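Local coordinates for putative cytoplasmic protein (Salmonella enterica subsp. enterica serovar Typhimurium, PDB 4J32) that probably acts as a type VI secretion effector, a papain-like peptidoglycan amidase (Tae4) that the immunity protein Tai4 binds in a toxin-inhibitor complex, at residues S38-G41 with G42-K46; Y91-N94 with D95-Y99. All coordinates share one frame; numbering follows the deposited sequence.

Contact 1: residues S38-G41 with G42-K46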
loop_
_atom_site.group_PDB
_atom_site.type_symbol
_atom_site.label_atom_id
_atom_site.label_comp_id
_atom_site.label_asym_id
_atom_site.label_seq_id
_atom_site.Cartn_x
_atom_site.Cartn_y
_atom_site.Cartn_z
ATOM N N SER A 38 15.056 -10.432 20.947
ATOM C CA SER A 38 16.438 -10.827 21.205
ATOM C C SER A 38 16.568 -11.533 22.546
ATOM O O SER A 38 17.313 -12.510 22.682
ATOM C CB SER A 38 17.374 -9.620 21.202
ATOM O OG SER A 38 17.459 -9.054 19.913
ATOM N N ILE A 39 15.850 -11.011 23.532
ATOM C CA ILE A 39 15.886 -11.501 24.897
ATOM C C ILE A 39 15.291 -12.906 24.995
ATOM O O ILE A 39 15.880 -13.792 25.648
ATOM C CB ILE A 39 15.156 -10.502 25.845
ATOM C CG1 ILE A 39 15.986 -9.206 25.973
ATOM C CG2 ILE A 39 14.863 -11.123 27.243
ATOM C CD1 ILE A 39 15.155 -8.033 26.529
ATOM N N ILE A 40 14.155 -13.114 24.337
ATOM C CA ILE A 40 13.394 -14.355 24.488
ATOM C C ILE A 40 13.873 -15.412 23.481
ATOM O O ILE A 40 13.974 -16.602 23.823
ATOM C CB ILE A 40 11.852 -14.114 24.421
ATOM C CG1 ILE A 40 11.404 -13.195 25.566
ATOM C CG2 ILE A 40 11.066 -15.458 24.449
ATOM C CD1 ILE A 40 9.937 -12.745 25.488
ATOM N N GLY A 41 14.188 -14.971 22.263
ATOM C CA GLY A 41 14.749 -15.852 21.242
ATOM C C GLY A 41 13.759 -16.915 20.809
ATOM O O GLY A 41 12.556 -16.770 21.018
ATOM N N GLY A 42 14.272 -17.997 20.222
ATOM C CA GLY A 42 13.417 -19.064 19.706
ATOM C C GLY A 42 12.413 -18.550 18.687
ATOM O O GLY A 42 12.711 -17.622 17.913
ATOM N N ASN A 43 11.224 -19.151 18.670
ATOM C CA ASN A 43 10.172 -18.727 17.739
ATOM C C ASN A 43 9.627 -17.323 18.003
ATOM O O ASN A 43 9.195 -16.637 17.071
ATOM C CB ASN A 43 9.037 -19.752 17.686
ATOM C CG ASN A 43 9.459 -21.053 16.991
ATOM O OD1 ASN A 43 10.490 -21.106 16.319
ATOM N ND2 ASN A 43 8.652 -22.096 17.145
ATOM N N VAL A 44 9.615 -16.912 19.268
ATOM C CA VAL A 44 9.314 -15.520 19.610
ATOM C C VAL A 44 10.253 -14.575 18.829
ATOM O O VAL A 44 9.790 -13.672 18.100
ATOM C CB VAL A 44 9.386 -15.268 21.141
ATOM C CG1 VAL A 44 9.295 -13.760 21.479
ATOM C CG2 VAL A 44 8.249 -16.017 21.861
ATOM N N GLY A 45 11.551 -14.796 18.979
ATOM C CA GLY A 45 12.541 -14.003 18.248
ATOM C C GLY A 45 12.417 -14.036 16.729
ATOM O O GLY A 45 12.493 -12.996 16.062
ATOM N N LYS A 46 12.239 -15.234 16.176
ATOM C CA LYS A 46 12.065 -15.402 14.736
ATOM C C LYS A 46 10.877 -14.615 14.186
ATOM O O LYS A 46 10.983 -13.966 13.138
ATOM C CB LYS A 46 11.935 -16.887 14.401
ATOM C CG LYS A 46 13.273 -17.610 14.572
ATOM C CD LYS A 46 13.241 -19.014 14.021
ATOM C CE LYS A 46 14.599 -19.674 14.211
ATOM N NZ LYS A 46 14.503 -21.149 14.020
#
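Ile40, last residue of helix 33-40, lays its CG2 methyl against Val44 of the next helix, across the break between them, with Ile40 CG2 3.7 Å from Val44 CB. The two side chains cross obliquely, and both branches of the valine flank that one methyl, CG1 and CG2 of Val44 each standing 3.9 Å from Ile40 CG2. Val44 reaches this position with its CG1 anti to the backbone N (chi1 171°), which brings CG1 close to Ile40 CB as well. Branched aliphatic residues suit the spot because both are buried and face the same apolar wall: Ile59 of helix 57-67 and Tyr89 of strand 88-90 touch the pair.

Three glycines let the chain turn beside them. Gly41 leaves the helical conformation with phi 66°, and Gly42 also has a positive phi, a region that glycine enters easily. Gly41 O accepts a hydrogen bond from Gly45 N at 3.0 Å. The N-H points almost straight at the oxygen, at 172°, but the donor stands well above the carbonyl plane, consistent with a peptide not aligned like those inside the new helix. Lacking a side chain, Gly45 can come close to the turn, its CA only 4.2 Å from Gly41 CA.

The bare backbone of Gly41, Gly42 and Gly45, with Ser38 and Lys46, lines a pocket holding a 2-ethoxyethanol molecule, probably from the crystallisation liquor; Gly37 and Thr49 complete it. The arrangement is that of two consecutive helices, 33-40 and 42-49, joined by a sharp Gly-Gly turn in which the first ends at a positive-phi glycine.

Contact 2: residues Y91-N94 with D95-Y99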
loop_
_atom_site.group_PDB
_atom_site.type_symbol
_atom_site.label_atom_id
_atom_site.label_comp_id
_atom_site.label_asym_id
_atom_site.label_seq_id
_atom_site.Cartn_x
_atom_site.Cartn_y
_atom_site.Cartn_z
ATOM N N TYR A 91 0.601 -14.346 21.911
ATOM C CA TYR A 91 0.969 -13.160 21.131
ATOM C C TYR A 91 -0.200 -12.240 20.766
ATOM O O TYR A 91 -0.002 -11.195 20.125
ATOM C CB TYR A 91 1.818 -13.542 19.908
ATOM C CG TYR A 91 1.177 -14.541 18.945
ATOM C CD1 TYR A 91 0.310 -14.110 17.953
ATOM C CD2 TYR A 91 1.455 -15.913 19.031
ATOM C CE1 TYR A 91 -0.269 -15.008 17.040
ATOM C CE2 TYR A 91 0.894 -16.819 18.120
ATOM C CZ TYR A 91 0.049 -16.354 17.116
ATOM O OH TYR A 91 -0.545 -17.214 16.222
ATOM N N ARG A 92 -1.409 -12.633 21.160
ATOM C CA ARG A 92 -2.601 -11.793 20.996
ATOM C C ARG A 92 -3.088 -11.264 22.345
ATOM O O ARG A 92 -3.211 -12.015 23.326
ATOM C CB ARG A 92 -3.732 -12.561 20.304
ATOM C CG ARG A 92 -3.391 -12.934 18.864
ATOM C CD ARG A 92 -4.545 -13.709 18.180
ATOM N NE ARG A 92 -4.308 -13.734 16.737
ATOM C CZ ARG A 92 -4.139 -14.827 15.986
ATOM N NH1 ARG A 92 -4.236 -16.047 16.526
ATOM N NH2 ARG A 92 -3.908 -14.700 14.678
ATOM N N VAL A 93 -3.388 -9.969 22.369
ATOM C CA VAL A 93 -3.947 -9.313 23.548
ATOM C C VAL A 93 -5.239 -9.983 23.996
ATOM O O VAL A 93 -5.387 -10.313 25.176
ATOM C CB VAL A 93 -4.188 -7.806 23.299
ATOM C CG1 VAL A 93 -4.898 -7.173 24.539
ATOM C CG2 VAL A 93 -2.818 -7.123 23.052
ATOM N N ASN A 94 -6.153 -10.229 23.061
ATOM C CA ASN A 94 -7.443 -10.818 23.394
ATOM C C ASN A 94 -7.246 -12.199 24.048
ATOM O O ASN A 94 -7.983 -12.583 24.964
ATOM C CB ASN A 94 -8.339 -10.908 22.149
ATOM C CG ASN A 94 -9.138 -9.619 21.888
ATOM O OD1 ASN A 94 -9.254 -8.746 22.767
ATOM N ND2 ASN A 94 -9.740 -9.513 20.682
ATOM N N ASP A 95 -6.260 -12.945 23.541
ATOM C CA ASP A 95 -5.954 -14.283 24.064
ATOM C C ASP A 95 -5.371 -14.203 25.464
ATOM O O ASP A 95 -5.749 -14.983 26.335
ATOM C CB ASP A 95 -4.985 -15.055 23.148
ATOM C CG ASP A 95 -5.681 -15.679 21.951
ATOM O OD1 ASP A 95 -6.945 -15.653 21.877
ATOM O OD2 ASP A 95 -4.965 -16.210 21.078
ATOM N N MET A 96 -4.499 -13.236 25.698
ATOM C CA MET A 96 -3.891 -13.088 27.020
ATOM C C MET A 96 -4.955 -12.730 28.037
ATOM O O MET A 96 -4.978 -13.284 29.152
ATOM C CB MET A 96 -2.777 -12.033 27.030
ATOM C CG MET A 96 -2.216 -11.751 28.449
ATOM S SD MET A 96 -1.643 -13.207 29.379
ATOM C CE MET A 96 -0.289 -13.829 28.381
ATOM N N ILE A 97 -5.854 -11.827 27.651
ATOM C CA ILE A 97 -6.978 -11.459 28.522
ATOM C C ILE A 97 -7.818 -12.691 28.878
ATOM O O ILE A 97 -8.114 -12.931 30.070
ATOM C CB ILE A 97 -7.844 -10.342 27.884
ATOM C CG1 ILE A 97 -7.021 -9.053 27.822
ATOM C CG2 ILE A 97 -9.112 -10.101 28.745
ATOM C CD1 ILE A 97 -7.685 -7.898 27.032
ATOM N N ASP A 98 -8.178 -13.480 27.872
ATOM C CA ASP A 98 -9.015 -14.659 28.094
ATOM C C ASP A 98 -8.284 -15.703 28.929
ATOM O O ASP A 98 -8.888 -16.356 29.793
ATOM C CB ASP A 98 -9.469 -15.262 26.771
ATOM C CG ASP A 98 -10.554 -14.447 26.097
ATOM O OD1 ASP A 98 -11.357 -13.775 26.793
ATOM O OD2 ASP A 98 -10.610 -14.492 24.853
ATOM N N TYR A 99 -6.975 -15.845 28.679
ATOM C CA TYR A 99 -6.129 -16.776 29.441
ATOM C C TYR A 99 -6.177 -16.459 30.932
ATOM O O TYR A 99 -6.398 -17.350 31.776
ATOM C CB TYR A 99 -4.666 -16.745 28.939
ATOM C CG TYR A 99 -3.749 -17.666 29.739
ATOM C CD1 TYR A 99 -3.568 -19.008 29.367
ATOM C CD2 TYR A 99 -3.083 -17.202 30.890
ATOM C CE1 TYR A 99 -2.712 -19.871 30.125
ATOM C CE2 TYR A 99 -2.251 -18.053 31.651
ATOM C CZ TYR A 99 -2.065 -19.370 31.253
ATOM O OH TYR A 99 -1.259 -20.178 32.013
HETATM O O HOH W 1 -2.286 -15.433 21.100
HETATM O O HOH W 2 -5.805 -17.083 18.843
HETATM O O HOH W 3 -10.590 -11.274 25.400
#
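Arg92 and Asp95 lie side by side at the start of helix 93-103 and point the same way, yet their charged groups do not meet. The guanidinium and carboxylate planes are 88° apart, and Arg92 NH1 is 4.6 Å from Asp95 OD2; the side chains come closest through the aliphatic part of the arginine, Arg92 CB and CD both 3.9 Å from Asp95 OD2. Water joins them instead. One molecule accepts from Arg92 N at 2.9 Å and donates to Asp95 OD2, so the carboxylate reaches the N-cap amide indirectly; a second links OD2 to NH1.

The arginine chain runs extended from CG to NE, which carries the guanidinium away from the helix to the immunity protein. There NE and NH1 bond to the backbone carbonyls of Leu44 and Gln49 of that neighbouring chain, while Tyr91 CE1 lies over one guanidinium face.

On another side of the turn, Val93 and Ile97 are set at an angle to each other, Val93 CG1 meeting Ile97 CD1 at 3.8 Å. One helical turn apart, they also share a backbone bond, Ile97 N to Val93 O at 2.9 Å. Ile97 CG1, beside its own backbone N (chi1 -67°), rests 3.4 Å from Val93 O. Buried, branched apolar residues suit this helix side, where Ile97 touches Val140 of strand 138-143 and Val93 touches Pro58 of helix 57-67.

The first amides of a helix have no carbonyl partner within it, and here Glu45 of the immunity protein accepts from Val93 N and Asn94 N. Asp95, near the helix start, would probably be stabilised by the positive end of the dipole; the immunity protein's glutamate probably adds electrostatic attraction to its hydrogen bonds.

Overall arrangement
Contact 1 and contact 2 are both local and partly buried, but their centres are about 19 Å apart. Contact 1 lies at the edge of the fold, about 17 Å from the centre of the chain, where two helices meet and two of its touching residues are buried; contact 2, at the start of a single helix about 8 Å from that centre, has four. Apolar side chains of each touch helix 57-67 and strand 88-90, which therefore bear on both. Their polar chemistry differs: residues 38-46 rely on glycine backbone and touch no other protein chain of the assembly, whereas residues 91-99 use charged groups and water and present the helix end to the immunity protein.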